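Local coordinates for protein amidase, hydantoinase/carbamoylase family (Paraburkholderia phymatum, PDB 6C0D) that probably hydrolyses N-carbamoyl-L-amino acids as a zinc-dependent homodimeric amidase of the peptidase M20 family, at residues R29-T34 against R51-G56; G245-A250 against D314-Q319. One frame throughout, in Å; residues are numbered along the deposited sequence.

The chain's centre lies between the two contacts. Their centres are about 52 Å apart and their nearest atoms about 36 Å, so they do not touch. Both segments of contact 1 precede those of contact 2 in the sequence. Both contacts are apolar and rest on a tryptophan. In contact 1 (29-34 with 51-56) a loop phenylalanine meets it near the surface. In contact 2 (245-250 with 314-319) two helix alanines meet it in a buried spot. Neither lies at the zinc site of His-89, Asp-100 and His-196. Contact 1 belongs to the part of the chain that carries this site. Contact 2 joins the helix pair of the second, dimer-forming part.

Contact 1 of 2, residues R29-T34 against R51-G56; sequences RSFGAT and RRWLAG
Phe-31 meets Trp-53 with the far end of its ring. Its CZ lies 3.7 Å from CB of Trp-53. Its CE2 lies 3.8 Å from CG of the same tryptophan, at the root of the indole. CE2 thus comes over the CG end of the five-membered ring at a slant. The two rings are tilted by 41°, and the phenyl centroid is 5.5 Å from that of the five-membered ring. The touch is purely apolar, and the two residues alone make it.

Torsions explain the approach. Phe-31 has CG anti to its carbonyl carbon (chi1 -67°), which carries the phenyl across to helix 45-60. In Trp-53, CG is anti to the backbone N (chi1 169°). The indole therefore leaves the place where CB receives the phenyl and runs on to helix 18-30, where it touches Asp-24, Thr-27 and Leu-28.

The phenyl also lies along its partner helix, against Val-46, Asp-49 and Ala-50. Its backbone and that of Gly-32 are held by the hairpin that follows: Arg-40 NH1 donates to Phe-31 O, and Gly-32 pairs with Val-39 through backbone hydrogen bonding. Beyond this, Thr-34 OG1 gives a hydrogen bond of 2.8 Å to Gly-32 O. The donor stands above the carbonyl plane.

Phe-31 lies in the turn between helix 18-30 and strand 33-34, which runs antiparallel to strand 37-38. The arrangement is thus a turn leading from a helix into a small beta hairpin, with its aromatic residue packed on helix 45-60. It joins the N-terminal helix 18-30 to helix 45-60 at the surface of the zinc-carrying part of the M20 fold, away from the metal itself.

Contact 2 of 2, residues G245-A250 against D314-Q319; sequences GAALVA and DEWNGQ
Trp-316 points the six-membered end of its indole at Ala-247 and Ala-250, one helical turn apart on helix 244-262. The two methyls meet this end differently. Ala-250 CB lies at the ring edge, near the indole plane, 4.0 Å from Trp-316 CH2. Ala-247 CB approaches obliquely and comes closer, 3.5 Å from Trp-316 CZ2. The indole also reaches the backbone beside this methyl. Its CZ2 is 3.8 Å from Ala-247 CA, and its CH2 is 3.7 Å from Ala-247 O. The six-membered end of the ring thus rests against the helix surface. Small alanine side chains let it come so near the main chain, although the CA atoms of Ala-247 and Trp-316 are still 9.4 Å apart.

The extended reach comes from the first torsion of Trp-316. Its CG stands anti to the backbone N (chi1 -178°), which sends the indole away from its own helix toward the alanines. The polar edge is tied down as well: NE1 donates to Val-322 O in the loop before strand 323-328. This bond satisfies a buried N-H and should limit rotation of the indole. His-320 stacks on the tryptophan, and Ala-324 touches it from that strand.

Around the pair, Ala-247 also packs on Phe-226 of strand 210-227. Leu-248, pointing away from the tryptophan helix, covers Phe-226, Ala-288 and Leu-290. Val-249 meets Val-249 of the second subunit, so helix 244-262 lies at the dimer contact.

Trp-316 stands on the last turn of helix 299-317. Two helices side by side over strands 210-227, 283-296 and 323-328 are characteristic of the alpha-beta dimerisation domain of M20 enzymes. This contact bridges the two helices of that layer.

Contact 1 of 2, residues R29-T34 against R51-G56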
ATOM      1  N   ARG A  29      20.735  20.382  24.180  1.00 29.32           N
ATOM      2  CA  ARG A  29      20.587  20.227  22.735  0.51 31.80           C
ATOM      3  C   ARG A  29      21.906  19.865  22.061  1.00 38.02           C
ATOM      4  O   ARG A  29      21.913  19.126  21.071  1.00 33.24           O
ATOM      5  CB  ARG A  29      20.028  21.513  22.122  0.51 28.48           C
ATOM      6  CG  ARG A  29      19.849  21.470  20.605  0.51 35.37           C
ATOM      7  CD  ARG A  29      19.582  22.863  20.031  0.51 39.43           C
ATOM      8  NE  ARG A  29      18.693  22.834  18.869  0.51 39.39           N
ATOM      9  CZ  ARG A  29      17.923  23.855  18.497  0.51 42.24           C
ATOM     10  NH1 ARG A  29      17.935  24.989  19.188  0.51 40.03           N
ATOM     11  NH2 ARG A  29      17.135  23.742  17.441  0.51 46.86           N
ATOM     12  N   SER A  30      23.029  20.370  22.572  1.00 39.64           N
ATOM     13  CA  SER A  30      24.308  20.112  21.921  1.00 39.10           C
ATOM     14  C   SER A  30      24.711  18.640  21.969  1.00 35.21           C
ATOM     15  O   SER A  30      25.535  18.209  21.149  1.00 37.56           O
ATOM     16  CB  SER A  30      25.400  20.983  22.541  1.00 38.55           C
ATOM     17  OG  SER A  30      25.767  20.508  23.822  1.00 39.13           O
ATOM     18  N   PHE A  31      24.158  17.861  22.901  1.00 36.95           N
ATOM     19  CA  PHE A  31      24.404  16.418  22.961  1.00 40.03           C
ATOM     20  C   PHE A  31      23.498  15.728  21.948  1.00 36.03           C
ATOM     21  O   PHE A  31      22.347  15.398  22.235  1.00 37.65           O
ATOM     22  CB  PHE A  31      24.167  15.875  24.367  1.00 34.98           C
ATOM     23  CG  PHE A  31      25.155  16.366  25.389  1.00 36.06           C
ATOM     24  CD1 PHE A  31      26.427  15.812  25.471  1.00 44.27           C
ATOM     25  CD2 PHE A  31      24.806  17.372  26.276  1.00 37.38           C
ATOM     26  CE1 PHE A  31      27.334  16.262  26.416  1.00 40.95           C
ATOM     27  CE2 PHE A  31      25.708  17.830  27.214  1.00 37.05           C
ATOM     28  CZ  PHE A  31      26.964  17.275  27.293  1.00 37.99           C
ATOM     29  N   GLY A  32      24.031  15.499  20.750  1.00 37.58           N
ATOM     30  CA  GLY A  32      23.300  14.816  19.704  1.00 38.53           C
ATOM     31  C   GLY A  32      22.716  15.709  18.632  1.00 45.63           C
ATOM     32  O   GLY A  32      22.019  15.197  17.744  1.00 43.65           O
ATOM     33  N   ALA A  33      22.979  17.015  18.681  1.00 40.03           N
ATOM     34  CA  ALA A  33      22.431  17.935  17.688  1.00 44.58           C
ATOM     35  C   ALA A  33      22.762  17.464  16.281  1.00 44.53           C
ATOM     36  O   ALA A  33      23.925  17.209  15.953  1.00 47.90           O
ATOM     37  CB  ALA A  33      22.974  19.350  17.903  1.00 41.42           C
ATOM     38  N   THR A  34      21.725  17.343  15.456  1.00 48.77           N
ATOM     39  CA  THR A  34      21.858  16.863  14.080  1.00 57.88           C
ATOM     40  C   THR A  34      20.945  17.730  13.224  1.00 58.31           C
ATOM     41  O   THR A  34      19.726  17.532  13.217  1.00 58.51           O
ATOM     42  CB  THR A  34      21.492  15.388  13.965  1.00 59.17           C
ATOM     43  OG1 THR A  34      22.167  14.647  14.986  1.00 57.24           O
ATOM     44  CG2 THR A  34      21.899  14.848  12.614  1.00 62.45           C
ATOM     45  N   ARG A  51      23.612  12.414  29.962  1.00 33.30           N
ATOM     46  CA  ARG A  51      23.162  12.046  31.300  1.00 32.56           C
ATOM     47  C   ARG A  51      24.205  12.398  32.350  1.00 34.70           C
ATOM     48  O   ARG A  51      23.859  12.842  33.450  1.00 33.56           O
ATOM     49  CB  ARG A  51      22.820  10.558  31.350  1.00 32.20           C
ATOM     50  CG  ARG A  51      21.542  10.257  30.599  1.00 31.68           C
ATOM     51  CD  ARG A  51      21.042   8.793  30.623  1.00 30.86           C
ATOM     52  NE  ARG A  51      20.018   8.769  29.596  1.00 35.63           N
ATOM     53  CZ  ARG A  51      18.733   9.050  29.790  1.00 37.58           C
ATOM     54  NH1 ARG A  51      18.248   9.258  31.015  1.00 26.55           N
ATOM     55  NH2 ARG A  51      17.923   9.090  28.743  1.00 31.01           N
ATOM     56  N   ARG A  52      25.487  12.207  32.036  1.00 34.46           N
ATOM     57  CA  ARG A  52      26.523  12.615  32.975  1.00 36.39           C
ATOM     58  C   ARG A  52      26.506  14.125  33.176  1.00 35.83           C
ATOM     59  O   ARG A  52      26.614  14.609  34.311  1.00 33.40           O
ATOM     60  CB  ARG A  52      27.889  12.136  32.488  1.00 39.52           C
ATOM     61  CG  ARG A  52      28.039  10.630  32.574  1.00 38.46           C
ATOM     62  CD  ARG A  52      29.320  10.137  31.925  1.00 44.31           C
ATOM     63  NE  ARG A  52      29.440   8.695  32.094  1.00 53.28           N
ATOM     64  CZ  ARG A  52      30.111   7.903  31.268  1.00 65.65           C
ATOM     65  NH1 ARG A  52      30.716   8.415  30.203  1.00 69.65           N
ATOM     66  NH2 ARG A  52      30.166   6.600  31.502  1.00 67.16           N
ATOM     67  N   TRP A  53      26.348  14.887  32.090  1.00 31.88           N
ATOM     68  CA  TRP A  53      26.236  16.335  32.225  1.00 33.30           C
ATOM     69  C   TRP A  53      25.037  16.698  33.091  1.00 32.12           C
ATOM     70  O   TRP A  53      25.145  17.512  34.016  1.00 34.27           O
ATOM     71  CB  TRP A  53      26.126  16.992  30.847  1.00 31.89           C
ATOM     72  CG  TRP A  53      25.744  18.442  30.940  1.00 33.45           C
ATOM     73  CD1 TRP A  53      26.583  19.500  31.163  1.00 34.57           C
ATOM     74  CD2 TRP A  53      24.424  18.993  30.833  1.00 31.19           C
ATOM     75  NE1 TRP A  53      25.865  20.671  31.205  1.00 35.70           N
ATOM     76  CE2 TRP A  53      24.539  20.389  31.001  1.00 33.27           C
ATOM     77  CE3 TRP A  53      23.159  18.443  30.602  1.00 28.99           C
ATOM     78  CZ2 TRP A  53      23.436  21.241  30.952  1.00 31.70           C
ATOM     79  CZ3 TRP A  53      22.061  19.296  30.548  1.00 28.47           C
ATOM     80  CH2 TRP A  53      22.209  20.678  30.724  1.00 30.30           C
ATOM     81  N   LEU A  54      23.890  16.075  32.819  1.00 28.65           N
ATOM     82  CA  LEU A  54      22.680  16.383  33.572  1.00 27.36           C
ATOM     83  C   LEU A  54      22.850  16.068  35.053  1.00 29.05           C
ATOM     84  O   LEU A  54      22.421  16.844  35.917  1.00 26.52           O
ATOM     85  CB  LEU A  54      21.503  15.603  32.996  1.00 27.83           C
ATOM     86  CG  LEU A  54      20.187  15.831  33.716  1.00 33.95           C
ATOM     87  CD1 LEU A  54      19.759  17.298  33.561  1.00 31.31           C
ATOM     88  CD2 LEU A  54      19.134  14.877  33.170  1.00 32.06           C
ATOM     89  N   ALA A  55      23.458  14.928  35.371  1.00 28.37           N
ATOM     90  CA  ALA A  55      23.655  14.588  36.774  1.00 29.97           C
ATOM     91  C   ALA A  55      24.556  15.614  37.449  1.00 31.75           C
ATOM     92  O   ALA A  55      24.343  15.970  38.613  1.00 30.45           O
ATOM     93  CB  ALA A  55      24.236  13.178  36.895  1.00 32.67           C
ATOM     94  N   GLY A  56      25.556  16.118  36.720  1.00 31.21           N
ATOM     95  CA  GLY A  56      26.402  17.164  37.271  1.00 32.10           C
ATOM     96  C   GLY A  56      25.637  18.444  37.551  1.00 33.42           C
ATOM     97  O   GLY A  56      25.863  19.100  38.572  1.00 32.24           O
TER

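Contact 2 of 2, residues G245-A250 against D314-Q319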
ATOM      1  N   GLY A 245     -10.022  -4.828  -2.374  1.00 16.26           N
ATOM      2  CA  GLY A 245      -9.728  -3.413  -2.159  1.00 15.53           C
ATOM      3  C   GLY A 245     -10.971  -2.547  -2.204  1.00 16.28           C
ATOM      4  O   GLY A 245     -11.075  -1.554  -1.481  1.00 16.53           O
ATOM      5  N   ALA A 246     -11.930  -2.902  -3.059  1.00 15.79           N
ATOM      6  CA  ALA A 246     -13.188  -2.163  -3.083  1.00 17.03           C
ATOM      7  C   ALA A 246     -13.962  -2.366  -1.787  1.00 17.95           C
ATOM      8  O   ALA A 246     -14.581  -1.423  -1.274  1.00 17.20           O
ATOM      9  CB  ALA A 246     -14.041  -2.599  -4.273  1.00 16.54           C
ATOM     10  N   ALA A 247     -13.955  -3.597  -1.258  1.00 15.72           N
ATOM     11  CA  ALA A 247     -14.556  -3.837   0.050  1.00 15.28           C
ATOM     12  C   ALA A 247     -13.888  -2.977   1.119  1.00 17.06           C
ATOM     13  O   ALA A 247     -14.562  -2.334   1.930  1.00 15.05           O
ATOM     14  CB  ALA A 247     -14.441  -5.321   0.405  1.00 19.36           C
ATOM     15  N   LEU A 248     -12.557  -2.944   1.121  1.00 15.83           N
ATOM     16  CA  LEU A 248     -11.839  -2.177   2.136  1.00 14.90           C
ATOM     17  C   LEU A 248     -12.259  -0.713   2.114  1.00 16.14           C
ATOM     18  O   LEU A 248     -12.495  -0.099   3.166  1.00 17.01           O
ATOM     19  CB  LEU A 248     -10.331  -2.307   1.896  1.00 18.52           C
ATOM     20  CG  LEU A 248      -9.377  -1.585   2.864  1.00 18.13           C
ATOM     21  CD1 LEU A 248      -8.018  -2.278   2.862  1.00 16.45           C
ATOM     22  CD2 LEU A 248      -9.181  -0.103   2.484  1.00 16.33           C
ATOM     23  N   VAL A 249     -12.319  -0.117   0.916  1.00 14.60           N
ATOM     24  CA  VAL A 249     -12.638   1.303   0.784  0.51 18.20           C
ATOM     25  C   VAL A 249     -14.063   1.572   1.245  1.00 19.12           C
ATOM     26  O   VAL A 249     -14.357   2.572   1.916  1.00 17.12           O
ATOM     27  CB  VAL A 249     -12.411   1.734  -0.682  0.51 18.10           C
ATOM     28  CG1 VAL A 249     -13.182   2.992  -1.026  0.51 18.39           C
ATOM     29  CG2 VAL A 249     -10.924   1.898  -0.960  0.51 20.24           C
ATOM     30  N   ALA A 250     -14.990   0.681   0.872  1.00 15.89           N
ATOM     31  CA  ALA A 250     -16.372   0.833   1.325  1.00 16.38           C
ATOM     32  C   ALA A 250     -16.451   0.726   2.846  1.00 19.00           C
ATOM     33  O   ALA A 250     -17.216   1.444   3.500  1.00 18.58           O
ATOM     34  CB  ALA A 250     -17.253  -0.247   0.687  1.00 17.83           C
ATOM     35  N   ASP A 314     -19.241  -7.785  11.874  1.00 21.80           N
ATOM     36  CA  ASP A 314     -20.297  -8.797  11.857  0.64 25.95           C
ATOM     37  C   ASP A 314     -21.386  -8.442  10.852  1.00 25.90           C
ATOM     38  O   ASP A 314     -21.891  -9.317  10.138  1.00 24.36           O
ATOM     39  CB  ASP A 314     -20.908  -8.968  13.250  0.64 27.30           C
ATOM     40  CG  ASP A 314     -19.956  -9.615  14.239  0.64 31.90           C
ATOM     41  OD1 ASP A 314     -18.953 -10.210  13.805  0.64 33.57           O
ATOM     42  OD2 ASP A 314     -20.216  -9.531  15.460  0.64 36.54           O
ATOM     43  N   GLU A 315     -21.770  -7.163  10.780  1.00 25.26           N
ATOM     44  CA  GLU A 315     -22.762  -6.752   9.784  1.00 23.03           C
ATOM     45  C   GLU A 315     -22.236  -6.949   8.371  1.00 25.39           C
ATOM     46  O   GLU A 315     -22.941  -7.473   7.498  1.00 26.69           O
ATOM     47  CB  GLU A 315     -23.152  -5.292   9.986  1.00 29.07           C
ATOM     48  CG  GLU A 315     -23.899  -5.015  11.273  1.00 41.84           C
ATOM     49  CD  GLU A 315     -23.893  -3.534  11.617  1.00 62.53           C
ATOM     50  OE1 GLU A 315     -23.602  -2.716  10.711  1.00 61.55           O
ATOM     51  OE2 GLU A 315     -24.164  -3.189  12.790  1.00 65.02           O
ATOM     52  N   TRP A 316     -20.999  -6.516   8.122  1.00 23.15           N
ATOM     53  CA  TRP A 316     -20.389  -6.720   6.813  1.00 21.76           C
ATOM     54  C   TRP A 316     -20.436  -8.193   6.421  1.00 23.54           C
ATOM     55  O   TRP A 316     -20.861  -8.547   5.313  1.00 23.08           O
ATOM     56  CB  TRP A 316     -18.941  -6.195   6.813  1.00 20.94           C
ATOM     57  CG  TRP A 316     -18.311  -6.344   5.470  1.00 20.64           C
ATOM     58  CD1 TRP A 316     -17.704  -7.466   4.952  1.00 22.27           C
ATOM     59  CD2 TRP A 316     -18.285  -5.358   4.435  1.00 20.14           C
ATOM     60  NE1 TRP A 316     -17.288  -7.220   3.647  1.00 20.02           N
ATOM     61  CE2 TRP A 316     -17.640  -5.938   3.313  1.00 20.04           C
ATOM     62  CE3 TRP A 316     -18.732  -4.034   4.349  1.00 18.88           C
ATOM     63  CZ2 TRP A 316     -17.441  -5.240   2.127  1.00 19.51           C
ATOM     64  CZ3 TRP A 316     -18.541  -3.344   3.159  1.00 20.10           C
ATOM     65  CH2 TRP A 316     -17.902  -3.949   2.067  1.00 23.76           C
ATOM     66  N   ASN A 317     -20.030  -9.073   7.337  1.00 21.43           N
ATOM     67  CA  ASN A 317     -19.954 -10.498   7.030  1.00 20.74           C
ATOM     68  C   ASN A 317     -21.314 -11.159   6.882  1.00 27.67           C
ATOM     69  O   ASN A 317     -21.383 -12.313   6.432  1.00 26.98           O
ATOM     70  CB  ASN A 317     -19.138 -11.196   8.123  1.00 21.94           C
ATOM     71  CG  ASN A 317     -17.656 -10.929   7.949  1.00 26.53           C
ATOM     72  OD1 ASN A 317     -17.218 -10.668   6.835  1.00 25.31           O
ATOM     73  ND2 ASN A 317     -16.894 -10.962   9.028  1.00 22.86           N
ATOM     74  N   GLY A 318     -22.387 -10.479   7.259  1.00 22.63           N
ATOM     75  CA  GLY A 318     -23.716 -10.998   7.017  1.00 22.83           C
ATOM     76  C   GLY A 318     -24.290 -10.559   5.691  1.00 27.01           C
ATOM     77  O   GLY A 318     -25.465 -10.814   5.415  1.00 25.86           O
ATOM     78  N   GLN A 319     -23.492  -9.902   4.848  1.00 23.03           N
ATOM     79  CA  GLN A 319     -24.052  -9.313   3.640  1.00 22.08           C
ATOM     80  C   GLN A 319     -23.179  -9.489   2.404  1.00 25.26           C
ATOM     81  O   GLN A 319     -23.699  -9.721   1.309  1.00 26.99           O
ATOM     82  CB  GLN A 319     -24.309  -7.825   3.881  1.00 28.06           C
ATOM     83  CG  GLN A 319     -24.822  -7.101   2.643  1.00 36.48           C
ATOM     84  CD  GLN A 319     -25.249  -5.679   2.953  1.00 46.84           C
ATOM     85  OE1 GLN A 319     -25.580  -5.357   4.092  1.00 50.56           O
ATOM     86  NE2 GLN A 319     -25.240  -4.824   1.938  1.00 47.60           N
TER